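PDB 1OXU: glucose import ATP-binding protein GlcV from Sulfolobus solfataricus, which binds and hydrolyses ATP to supply the energy for glucose uptake through the archaeal ABC transporter complex GlcSTUV. Local coordinates for residues Ser10-Lys15 against Val56-Glu61; Thr46-Ile51 against Leu195-Asp200; Pro159-Leu164 against Gly191-Val196. All blocks are in the same frame, centred on the assembly; numbering follows the deposited sequence.

Interaction 1: Ser10-Lys15 against Val56-Glu61; sequences SKVFKK and VPSTGE. With ADP (adenosine-5'-diphosphate), chain B.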
loop_
_atom_site.group_PDB
_atom_site.type_symbol
_atom_site.label_atom_id
_atom_site.label_comp_id
_atom_site.label_asym_id
_atom_site.label_seq_id
_atom_site.Cartn_x
_atom_site.Cartn_y
_atom_site.Cartn_z
ATOM N N SER A 10 -11.733 -14.390 -9.702
ATOM C CA SER A 10 -10.646 -15.341 -9.517
ATOM C C SER A 10 -9.834 -15.418 -10.803
ATOM O O SER A 10 -10.353 -15.164 -11.886
ATOM C CB SER A 10 -11.185 -16.736 -9.171
ATOM O OG SER A 10 -11.692 -16.790 -7.852
ATOM N N LYS A 11 -8.558 -15.766 -10.686
ATOM C CA LYS A 11 -7.687 -15.888 -11.852
ATOM C C LYS A 11 -6.690 -17.011 -11.634
ATOM O O LYS A 11 -5.959 -17.013 -10.646
ATOM C CB LYS A 11 -6.938 -14.581 -12.120
ATOM C CG LYS A 11 -5.906 -14.687 -13.248
ATOM C CD LYS A 11 -6.578 -14.886 -14.598
ATOM C CE LYS A 11 -5.556 -15.074 -15.715
ATOM N NZ LYS A 11 -6.207 -15.220 -17.053
ATOM N N VAL A 12 -6.668 -17.979 -12.542
ATOM C CA VAL A 12 -5.744 -19.096 -12.396
ATOM C C VAL A 12 -4.697 -19.110 -13.503
ATOM O O VAL A 12 -4.930 -18.595 -14.585
ATOM C CB VAL A 12 -6.484 -20.457 -12.348
ATOM C CG1 VAL A 12 -7.496 -20.476 -11.201
ATOM C CG2 VAL A 12 -7.165 -20.762 -13.686
ATOM N N PHE A 13 -3.534 -19.680 -13.201
ATOM C CA PHE A 13 -2.463 -19.845 -14.175
ATOM C C PHE A 13 -2.012 -21.301 -14.120
ATOM O O PHE A 13 -2.458 -22.063 -13.259
ATOM C CB PHE A 13 -1.277 -18.917 -13.879
ATOM C CG PHE A 13 -1.548 -17.463 -14.161
ATOM C CD1 PHE A 13 -1.615 -16.540 -13.121
ATOM C CD2 PHE A 13 -1.730 -17.014 -15.465
ATOM C CE1 PHE A 13 -1.864 -15.191 -13.376
ATOM C CE2 PHE A 13 -1.988 -15.667 -15.735
ATOM C CZ PHE A 13 -2.055 -14.753 -14.692
ATOM N N LYS A 14 -1.126 -21.678 -15.034
ATOM C CA LYS A 14 -0.629 -23.048 -15.113
ATOM C C LYS A 14 -1.758 -24.078 -15.157
ATOM O O LYS A 14 -1.738 -25.055 -14.417
ATOM C CB LYS A 14 0.341 -23.357 -13.961
ATOM C CG LYS A 14 1.604 -22.490 -13.958
ATOM C CD LYS A 14 2.722 -23.085 -13.106
ATOM C CE LYS A 14 3.830 -22.066 -12.815
ATOM N NZ LYS A 14 4.350 -21.390 -14.041
ATOM N N LYS A 15 -2.739 -23.846 -16.024
ATOM C CA LYS A 15 -3.850 -24.775 -16.217
ATOM C C LYS A 15 -4.613 -25.092 -14.934
ATOM O O LYS A 15 -5.155 -26.192 -14.785
ATOM C CB LYS A 15 -3.345 -26.075 -16.857
ATOM C CG LYS A 15 -2.530 -25.854 -18.118
ATOM C CD LYS A 15 -2.235 -27.160 -18.836
ATOM C CE LYS A 15 -1.473 -26.915 -20.131
ATOM N NZ LYS A 15 -1.212 -28.184 -20.871
ATOM N N VAL A 56 -8.439 -11.122 -18.242
ATOM C CA VAL A 56 -9.808 -11.268 -17.772
ATOM C C VAL A 56 -9.855 -12.235 -16.600
ATOM O O VAL A 56 -8.946 -13.039 -16.422
ATOM C CB VAL A 56 -10.730 -11.834 -18.871
ATOM C CG1 VAL A 56 -10.912 -10.829 -19.994
ATOM C CG2 VAL A 56 -10.182 -13.167 -19.399
ATOM N N PRO A 57 -10.919 -12.160 -15.809
ATOM C CA PRO A 57 -11.117 -13.100 -14.703
ATOM C C PRO A 57 -11.353 -14.503 -15.268
ATOM O O PRO A 57 -11.979 -14.627 -16.322
ATOM C CB PRO A 57 -12.416 -12.604 -14.047
ATOM C CG PRO A 57 -12.629 -11.217 -14.563
ATOM C CD PRO A 57 -12.011 -11.178 -15.917
ATOM N N SER A 58 -10.846 -15.535 -14.604
ATOM C CA SER A 58 -11.145 -16.913 -15.002
ATOM C C SER A 58 -12.604 -17.175 -14.634
ATOM O O SER A 58 -13.360 -17.759 -15.405
ATOM C CB SER A 58 -10.228 -17.903 -14.282
ATOM O OG SER A 58 -8.869 -17.552 -14.441
ATOM N N THR A 59 -12.992 -16.726 -13.443
ATOM C CA THR A 59 -14.386 -16.773 -13.004
ATOM C C THR A 59 -14.704 -15.450 -12.320
ATOM O O THR A 59 -13.808 -14.784 -11.810
ATOM C CB THR A 59 -14.637 -17.940 -12.020
ATOM O OG1 THR A 59 -13.674 -17.884 -10.962
ATOM C CG2 THR A 59 -14.375 -19.291 -12.691
ATOM N N GLY A 60 -15.978 -15.077 -12.290
ATOM C CA GLY A 60 -16.378 -13.827 -11.665
ATOM C C GLY A 60 -16.576 -12.746 -12.714
ATOM O O GLY A 60 -16.324 -12.983 -13.890
ATOM N N GLU A 61 -16.998 -11.558 -12.283
ATOM C CA GLU A 61 -17.311 -10.459 -13.203
ATOM C C GLU A 61 -16.751 -9.102 -12.773
ATOM O O GLU A 61 -16.479 -8.868 -11.593
ATOM C CB GLU A 61 -18.834 -10.332 -13.369
ATOM C CG GLU A 61 -19.538 -11.612 -13.812
ATOM C CD GLU A 61 -20.909 -11.355 -14.417
ATOM O OE1 GLU A 61 -21.738 -10.677 -13.770
ATOM O OE2 GLU A 61 -21.163 -11.834 -15.544
HETATM P PB ADP B . 2.536 -9.296 -7.651
HETATM O O1B ADP B . 1.767 -8.968 -6.439
HETATM O O2B ADP B . 2.399 -8.165 -8.676
HETATM O O3B ADP B . 4.025 -9.456 -7.288
HETATM P PA ADP B . 1.513 -11.111 -9.677
HETATM O O1A ADP B . 0.125 -10.621 -9.909
HETATM O O2A ADP B . 2.481 -10.642 -10.769
HETATM O O3A ADP B . 1.979 -10.723 -8.179
HETATM O "O5'" ADP B . 1.506 -12.715 -9.656
HETATM C "C5'" ADP B . 0.694 -13.452 -8.772
HETATM C "C4'" ADP B . 0.926 -14.943 -8.991
HETATM O "O4'" ADP B . 0.480 -15.317 -10.288
HETATM C "C3'" ADP B . 2.405 -15.275 -8.916
HETATM O "O3'" ADP B . 2.545 -16.571 -8.375
HETATM C "C2'" ADP B . 2.826 -15.297 -10.367
HETATM O "O2'" ADP B . 3.887 -16.197 -10.571
HETATM C "C1'" ADP B . 1.567 -15.783 -11.060
HETATM N N9 ADP B . 1.489 -15.245 -12.419
HETATM C C8 ADP B . 1.276 -13.942 -12.789
HETATM N N7 ADP B . 1.281 -13.883 -14.140
HETATM C C5 ADP B . 1.491 -15.123 -14.629
HETATM C C6 ADP B . 1.590 -15.621 -15.922
HETATM N N6 ADP B . 1.137 -14.915 -16.957
HETATM N N1 ADP B . 1.818 -16.967 -16.088
HETATM C C2 ADP B . 1.949 -17.813 -15.005
HETATM N N3 ADP B . 1.854 -17.310 -13.729
HETATM C C4 ADP B . 1.625 -15.990 -13.550
HETATM O O HOH W 1 -14.530 -16.571 -8.639
HETATM O O HOH W 2 -8.096 -17.850 -17.201
#

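Interaction 2: Thr46-Ile51 against Leu195-Asp200; sequences TFMRII and LVVSHD. With ADP (adenosine-5'-diphosphate), chain B.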
loop_
_atom_site.group_PDB
_atom_site.type_symbol
_atom_site.label_atom_id
_atom_site.label_comp_id
_atom_site.label_asym_id
_atom_site.label_seq_id
_atom_site.Cartn_x
_atom_site.Cartn_y
_atom_site.Cartn_z
ATOM N N THR A 46 -1.581 -8.917 -11.448
ATOM C CA THR A 46 -2.653 -9.672 -12.091
ATOM C C THR A 46 -3.963 -8.900 -11.948
ATOM O O THR A 46 -4.732 -8.764 -12.905
ATOM C CB THR A 46 -2.798 -11.070 -11.468
ATOM O OG1 THR A 46 -1.601 -11.830 -11.703
ATOM C CG2 THR A 46 -3.876 -11.865 -12.207
ATOM N N PHE A 47 -4.211 -8.398 -10.743
ATOM C CA PHE A 47 -5.429 -7.641 -10.455
ATOM C C PHE A 47 -5.507 -6.402 -11.348
ATOM O O PHE A 47 -6.516 -6.161 -12.006
ATOM C CB PHE A 47 -5.466 -7.255 -8.966
ATOM C CG PHE A 47 -6.646 -6.406 -8.577
ATOM C CD1 PHE A 47 -7.905 -6.969 -8.419
ATOM C CD2 PHE A 47 -6.492 -5.048 -8.354
ATOM C CE1 PHE A 47 -8.988 -6.195 -8.052
ATOM C CE2 PHE A 47 -7.572 -4.265 -7.982
ATOM C CZ PHE A 47 -8.824 -4.839 -7.833
ATOM N N MET A 48 -4.427 -5.625 -11.378
ATOM C CA MET A 48 -4.416 -4.395 -12.164
ATOM C C MET A 48 -4.609 -4.670 -13.659
ATOM O O MET A 48 -5.280 -3.935 -14.371
ATOM C CB MET A 48 -3.078 -3.692 -11.932
ATOM C CG MET A 48 -2.949 -3.131 -10.514
ATOM S SD MET A 48 -4.089 -1.774 -10.212
ATOM C CE MET A 48 -2.987 -0.422 -10.655
ATOM N N ARG A 49 -4.028 -5.755 -14.160
ATOM C CA ARG A 49 -4.180 -6.113 -15.565
ATOM C C ARG A 49 -5.641 -6.429 -15.896
ATOM O O ARG A 49 -6.134 -6.089 -16.980
ATOM C CB ARG A 49 -3.243 -7.274 -15.940
ATOM C CG ARG A 49 -1.761 -6.858 -16.017
ATOM C CD ARG A 49 -0.767 -7.999 -16.264
ATOM N NE ARG A 49 -1.027 -8.746 -17.493
ATOM C CZ ARG A 49 -0.653 -8.354 -18.706
ATOM N NH1 ARG A 49 -0.005 -7.209 -18.872
ATOM N NH2 ARG A 49 -0.930 -9.109 -19.760
ATOM N N ILE A 50 -6.336 -7.065 -14.957
ATOM C CA ILE A 50 -7.754 -7.380 -15.154
ATOM C C ILE A 50 -8.590 -6.092 -15.153
ATOM O O ILE A 50 -9.523 -5.940 -15.949
ATOM C CB ILE A 50 -8.250 -8.390 -14.095
ATOM C CG1 ILE A 50 -7.715 -9.795 -14.425
ATOM C CG2 ILE A 50 -9.791 -8.421 -14.049
ATOM C CD1 ILE A 50 -7.934 -10.833 -13.324
ATOM N N ILE A 51 -8.245 -5.155 -14.277
ATOM C CA ILE A 51 -8.960 -3.884 -14.250
ATOM C C ILE A 51 -8.731 -3.129 -15.562
ATOM O O ILE A 51 -9.642 -2.504 -16.100
ATOM C CB ILE A 51 -8.513 -3.000 -13.079
ATOM C CG1 ILE A 51 -8.763 -3.686 -11.730
ATOM C CG2 ILE A 51 -9.235 -1.647 -13.151
ATOM C CD1 ILE A 51 -10.210 -4.081 -11.491
ATOM N N LEU A 195 -6.381 4.018 -8.736
ATOM C CA LEU A 195 -5.994 2.764 -8.106
ATOM C C LEU A 195 -4.485 2.626 -8.171
ATOM O O LEU A 195 -3.894 2.640 -9.246
ATOM C CB LEU A 195 -6.669 1.577 -8.787
ATOM C CG LEU A 195 -6.206 0.170 -8.386
ATOM C CD1 LEU A 195 -6.414 -0.092 -6.896
ATOM C CD2 LEU A 195 -6.928 -0.887 -9.213
ATOM N N VAL A 196 -3.853 2.532 -7.011
ATOM C CA VAL A 196 -2.418 2.339 -6.964
ATOM C C VAL A 196 -2.122 1.054 -6.198
ATOM O O VAL A 196 -2.689 0.815 -5.134
ATOM C CB VAL A 196 -1.698 3.546 -6.315
ATOM C CG1 VAL A 196 -2.334 3.902 -4.987
ATOM C CG2 VAL A 196 -0.218 3.252 -6.133
ATOM N N VAL A 197 -1.270 0.204 -6.755
ATOM C CA VAL A 197 -0.881 -1.017 -6.046
ATOM C C VAL A 197 0.600 -0.997 -5.716
ATOM O O VAL A 197 1.412 -0.517 -6.511
ATOM C CB VAL A 197 -1.289 -2.305 -6.801
ATOM C CG1 VAL A 197 -2.795 -2.318 -7.016
ATOM C CG2 VAL A 197 -0.556 -2.430 -8.118
ATOM N N SER A 198 0.947 -1.489 -4.529
ATOM C CA SER A 198 2.332 -1.496 -4.093
ATOM C C SER A 198 2.616 -2.476 -2.956
ATOM O O SER A 198 1.713 -2.905 -2.244
ATOM C CB SER A 198 2.729 -0.091 -3.631
ATOM O OG SER A 198 3.970 -0.125 -2.943
ATOM N N HIS A 199 3.893 -2.809 -2.789
ATOM C CA HIS A 199 4.344 -3.608 -1.657
ATOM C C HIS A 199 4.853 -2.659 -0.566
ATOM O O HIS A 199 5.298 -3.099 0.493
ATOM C CB HIS A 199 5.484 -4.526 -2.085
ATOM C CG HIS A 199 6.719 -3.785 -2.491
ATOM N ND1 HIS A 199 6.917 -3.316 -3.771
ATOM C CD2 HIS A 199 7.804 -3.404 -1.777
ATOM C CE1 HIS A 199 8.079 -2.689 -3.833
ATOM N NE2 HIS A 199 8.637 -2.728 -2.637
ATOM N N ASP A 200 4.789 -1.355 -0.830
ATOM C CA ASP A 200 5.307 -0.362 0.111
ATOM C C ASP A 200 4.209 0.405 0.843
ATOM O O ASP A 200 3.481 1.201 0.245
ATOM C CB ASP A 200 6.216 0.619 -0.625
ATOM C CG ASP A 200 7.064 1.440 0.317
ATOM O OD1 ASP A 200 6.629 1.686 1.464
ATOM O OD2 ASP A 200 8.184 1.872 -0.004
HETATM P PB ADP B . 2.536 -9.296 -7.651
HETATM O O1B ADP B . 1.767 -8.968 -6.439
HETATM O O2B ADP B . 2.399 -8.165 -8.676
HETATM O O3B ADP B . 4.025 -9.456 -7.288
HETATM P PA ADP B . 1.513 -11.111 -9.677
HETATM O O1A ADP B . 0.125 -10.621 -9.909
HETATM O O2A ADP B . 2.481 -10.642 -10.769
HETATM O O3A ADP B . 1.979 -10.723 -8.179
HETATM O "O5'" ADP B . 1.506 -12.715 -9.656
HETATM C "C5'" ADP B . 0.694 -13.452 -8.772
HETATM C "C4'" ADP B . 0.926 -14.943 -8.991
HETATM O "O4'" ADP B . 0.480 -15.317 -10.288
HETATM C "C3'" ADP B . 2.405 -15.275 -8.916
HETATM O "O3'" ADP B . 2.545 -16.571 -8.375
HETATM C "C2'" ADP B . 2.826 -15.297 -10.367
HETATM O "O2'" ADP B . 3.887 -16.197 -10.571
HETATM C "C1'" ADP B . 1.567 -15.783 -11.060
HETATM N N9 ADP B . 1.489 -15.245 -12.419
HETATM C C8 ADP B . 1.276 -13.942 -12.789
HETATM N N7 ADP B . 1.281 -13.883 -14.140
HETATM C C5 ADP B . 1.491 -15.123 -14.629
HETATM C C6 ADP B . 1.590 -15.621 -15.922
HETATM N N6 ADP B . 1.137 -14.915 -16.957
HETATM N N1 ADP B . 1.818 -16.967 -16.088
HETATM C C2 ADP B . 1.949 -17.813 -15.005
HETATM N N3 ADP B . 1.854 -17.310 -13.729
HETATM C C4 ADP B . 1.625 -15.990 -13.550
#

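Interaction 3: Pro159-Leu164 against Gly191-Val196; sequences PSLLLL and GVTLLV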
loop_
_atom_site.group_PDB
_atom_site.type_symbol
_atom_site.label_atom_id
_atom_site.label_comp_id
_atom_site.label_asym_id
_atom_site.label_seq_id
_atom_site.Cartn_x
_atom_site.Cartn_y
_atom_site.Cartn_z
ATOM N N PRO A 159 -8.841 9.955 -19.641
ATOM C CA PRO A 159 -9.446 8.772 -19.009
ATOM C C PRO A 159 -10.246 9.114 -17.757
ATOM O O PRO A 159 -10.086 10.206 -17.214
ATOM C CB PRO A 159 -8.237 7.943 -18.596
ATOM C CG PRO A 159 -7.157 8.965 -18.363
ATOM C CD PRO A 159 -7.391 10.048 -19.395
ATOM N N SER A 160 -11.086 8.181 -17.311
ATOM C CA SER A 160 -11.854 8.325 -16.076
ATOM C C SER A 160 -11.138 7.612 -14.918
ATOM O O SER A 160 -11.420 7.855 -13.743
ATOM C CB SER A 160 -13.236 7.689 -16.236
ATOM O OG SER A 160 -13.939 8.221 -17.339
ATOM N N LEU A 161 -10.226 6.711 -15.274
ATOM C CA LEU A 161 -9.503 5.893 -14.306
ATOM C C LEU A 161 -7.996 5.900 -14.557
ATOM O O LEU A 161 -7.540 5.715 -15.685
ATOM C CB LEU A 161 -10.022 4.451 -14.374
ATOM C CG LEU A 161 -9.314 3.330 -13.602
ATOM C CD1 LEU A 161 -9.319 3.594 -12.093
ATOM C CD2 LEU A 161 -9.979 1.982 -13.920
ATOM N N LEU A 162 -7.221 6.108 -13.501
ATOM C CA LEU A 162 -5.769 6.049 -13.618
ATOM C C LEU A 162 -5.233 4.897 -12.774
ATOM O O LEU A 162 -5.539 4.798 -11.582
ATOM C CB LEU A 162 -5.135 7.374 -13.202
ATOM C CG LEU A 162 -3.610 7.439 -13.193
ATOM C CD1 LEU A 162 -3.062 7.453 -14.615
ATOM C CD2 LEU A 162 -3.150 8.665 -12.430
ATOM N N LEU A 163 -4.436 4.028 -13.393
ATOM C CA LEU A 163 -3.877 2.857 -12.719
ATOM C C LEU A 163 -2.366 2.961 -12.548
ATOM O O LEU A 163 -1.635 3.163 -13.514
ATOM C CB LEU A 163 -4.205 1.571 -13.496
ATOM C CG LEU A 163 -5.666 1.379 -13.899
ATOM C CD1 LEU A 163 -5.828 0.164 -14.825
ATOM C CD2 LEU A 163 -6.561 1.277 -12.662
ATOM N N LEU A 164 -1.906 2.807 -11.314
ATOM C CA LEU A 164 -0.483 2.874 -11.005
ATOM C C LEU A 164 -0.015 1.574 -10.390
ATOM O O LEU A 164 -0.473 1.184 -9.324
ATOM C CB LEU A 164 -0.196 4.022 -10.037
ATOM C CG LEU A 164 -0.134 5.428 -10.629
ATOM C CD1 LEU A 164 -1.018 5.549 -11.852
ATOM C CD2 LEU A 164 -0.490 6.475 -9.583
ATOM N N GLY A 191 -10.031 14.697 -11.349
ATOM C CA GLY A 191 -11.147 13.989 -10.747
ATOM C C GLY A 191 -11.198 12.506 -11.075
ATOM O O GLY A 191 -12.216 11.858 -10.872
ATOM N N VAL A 192 -10.103 11.949 -11.580
ATOM C CA VAL A 192 -10.125 10.545 -11.952
ATOM C C VAL A 192 -10.211 9.616 -10.750
ATOM O O VAL A 192 -9.762 9.944 -9.653
ATOM C CB VAL A 192 -8.877 10.152 -12.766
ATOM C CG1 VAL A 192 -8.825 10.933 -14.075
ATOM C CG2 VAL A 192 -7.602 10.372 -11.944
ATOM N N THR A 193 -10.807 8.453 -10.966
ATOM C CA THR A 193 -10.745 7.424 -9.989
ATOM C C THR A 193 -9.336 6.933 -10.013
ATOM O O THR A 193 -8.700 6.840 -11.056
ATOM C CB THR A 193 -11.696 6.303 -10.410
ATOM O OG1 THR A 193 -13.042 6.773 -10.313
ATOM C CG2 THR A 193 -11.526 5.096 -9.483
ATOM N N LEU A 194 -8.742 6.631 -8.860
ATOM C CA LEU A 194 -7.337 6.233 -8.820
ATOM C C LEU A 194 -7.080 4.924 -8.075
ATOM O O LEU A 194 -7.500 4.735 -6.931
ATOM C CB LEU A 194 -6.466 7.361 -8.229
ATOM C CG LEU A 194 -5.030 7.023 -7.809
ATOM C CD1 LEU A 194 -4.146 6.783 -9.015
ATOM C CD2 LEU A 194 -4.442 8.132 -6.942
ATOM N N LEU A 195 -6.381 4.018 -8.736
ATOM C CA LEU A 195 -5.994 2.764 -8.106
ATOM C C LEU A 195 -4.485 2.626 -8.171
ATOM O O LEU A 195 -3.894 2.640 -9.246
ATOM C CB LEU A 195 -6.669 1.577 -8.787
ATOM C CG LEU A 195 -6.206 0.170 -8.386
ATOM C CD1 LEU A 195 -6.414 -0.092 -6.896
ATOM C CD2 LEU A 195 -6.928 -0.887 -9.213
ATOM N N VAL A 196 -3.853 2.532 -7.011
ATOM C CA VAL A 196 -2.418 2.339 -6.964
ATOM C C VAL A 196 -2.122 1.054 -6.198
ATOM O O VAL A 196 -2.689 0.815 -5.134
ATOM C CB VAL A 196 -1.698 3.546 -6.315
ATOM C CG1 VAL A 196 -2.334 3.902 -4.987
ATOM C CG2 VAL A 196 -0.218 3.252 -6.133
#

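Interaction 1: Ser10-Lys15 against Val56-Glu61
Backbone bonds pair Ser10 with Thr59 as an antiparallel hydrogen-bonded pair: Ser10 N gives a nearly straight bond to Thr59 O (3.0 Å, 172° at the hydrogen). Ser10 O answers two amides, Ser58 N at 2.8 Å and, weakly, Thr59 N, so Ser58 and Thr59 both oppose Ser10 in a classic beta bulge. Among side-chain bonds, Ser58 OG accepts from Val12 N at 2.9 Å, two residues along the strand from Ser10; chi1 of -52° sets the hydroxyl beside its own backbone N, from where it spans the gap to the strand. Two waters extend the polar network: one joins Ser10 OG, also hydrogen-bonded to Asn23 N, to Thr59 OG1, another Ser58 OG to Lys11 NZ, whose salt bridge goes to Asp55. Packing is light, with Lys11 CD lying 3.5 Å from both Ser58 OG and Val56 O. Further along strand 4-13, Phe13 spreads one ring face over the ADP adenine, CD1 coming 3.3 Å from ADP C4. The contact is therefore mainly polar and partly hydrated, a surface junction in which backbone and hydroxyl bonds, more than apolar burial, tie the strand that carries the adenine-stacking Phe13 to the loop after helix 44-52.

Interaction 2: Thr46-Ile51 against Leu195-Asp200
Met48 and Val197 mark the nearest backbone approach, CA to CA 7.8 Å, where helix 46-51 runs nearly antiparallel to strand 195-198 at 159° with the axes 9.9 Å apart; no hydrogen bond crosses. Met48 is the central side chain. It bends at both chi2 (-67°) and chi3, which lays the thioether over the strand: SD and Leu195 CD2 reach tip to tip at an unusually short, doubtful 3.1 Å, while CE turns to the backbone and comes 3.5 Å from Leu195 O. Its CG packs against both methyls of Val197, and at 3.5 Å the approach to CG2 is tighter than usual van der Waals contact. Leu195 CD2 touches three residues of the helix. Besides the sulfur it meets Phe47 CE2 at 3.7 Å, approaching the ring at a slant, and lies 4.2 Å from Ile51 CG1, whose side chain crosses that of Leu195 at about a right angle. Within the helix, Ile51 CG1 also rests over one face of the Phe47 ring, offset toward its rim. Leu163 and Ile36, on the strands flanking 193-198, extend this apolar layer. At the start of the segment, Thr46 turns to the nucleotide instead: its N and OG1 both donate to ADP O1A, the latter at 2.8 Å. At the end of the strand, Ser198 OG accepts from Asp200 N in an ST turn, and Asp200 caps the next helix. A helix that follows the Walker A P-loop and packs on the central parallel strands is characteristic of the P-loop NTPase core of ABC ATPases.

Interaction 3: Pro159-Leu164 against Gly191-Val196
Strands 161-165 and 193-198 are the two parallel strands of a beta-alpha-beta unit whose crossover is helix 174-190, within the central sheet of the ATPase core. Four backbone bonds join them, alternating in direction: Thr193 N to Ser160 O, Leu162 N to Thr193 O (2.9 Å), Leu195 N to Leu162 O (3.1 Å) and Leu164 N to Leu195 O (2.9 Å). The last three are nearly linear. On the face bearing Leu162, Leu164, Leu194 and Val196, Leu162 and Leu194 lie side by side, pointing the same way. Leu194 CD1 also reaches Leu164 CD2 at 3.7 Å. On the other face, Leu161 CD1 touches Thr193 CG2 and Leu163 CD2 lies 3.9 Å from Leu195 CB. Thr193 CG2 lies anti to the backbone N, which turns the methyl to Leu161, while OG1 (chi1 -68°) sits beside that N and bonds to Val2 O. The facing amides and carbonyls of the two strands are thus largely paired with each other, and both faces are largely apolar, Leu161, Leu163 and Leu195 meeting helix 44-52, and Leu162, Leu164 and Leu194 meeting helices 143-155 and 174-190, consistent with a buried hydrophobic core.

How the interactions relate
All three contacts lie in the ABC ATPase domain. Interactions 2 and 3 are neighbours, centres about 11 Å apart, sharing Leu195 and Val196 on strand 193-198. Interaction 1 belongs to the antiparallel sheet, its centre about 16 Å from that of interaction 2 and 23 Å from that of interaction 3. Helix 44-52 lies between the two sheets, with Lys11 of strand 4-13 against Thr46, and Met48 against strands 161-165 and 193-198. Along the chain, segments of interactions 1 and 2 alternate, and interaction 3 follows interaction 1. ADP meets Phe13 through its adenine and Thr46 through a phosphate, so the nucleotide touches both the strand of interaction 1 and the start of the helix of interaction 2.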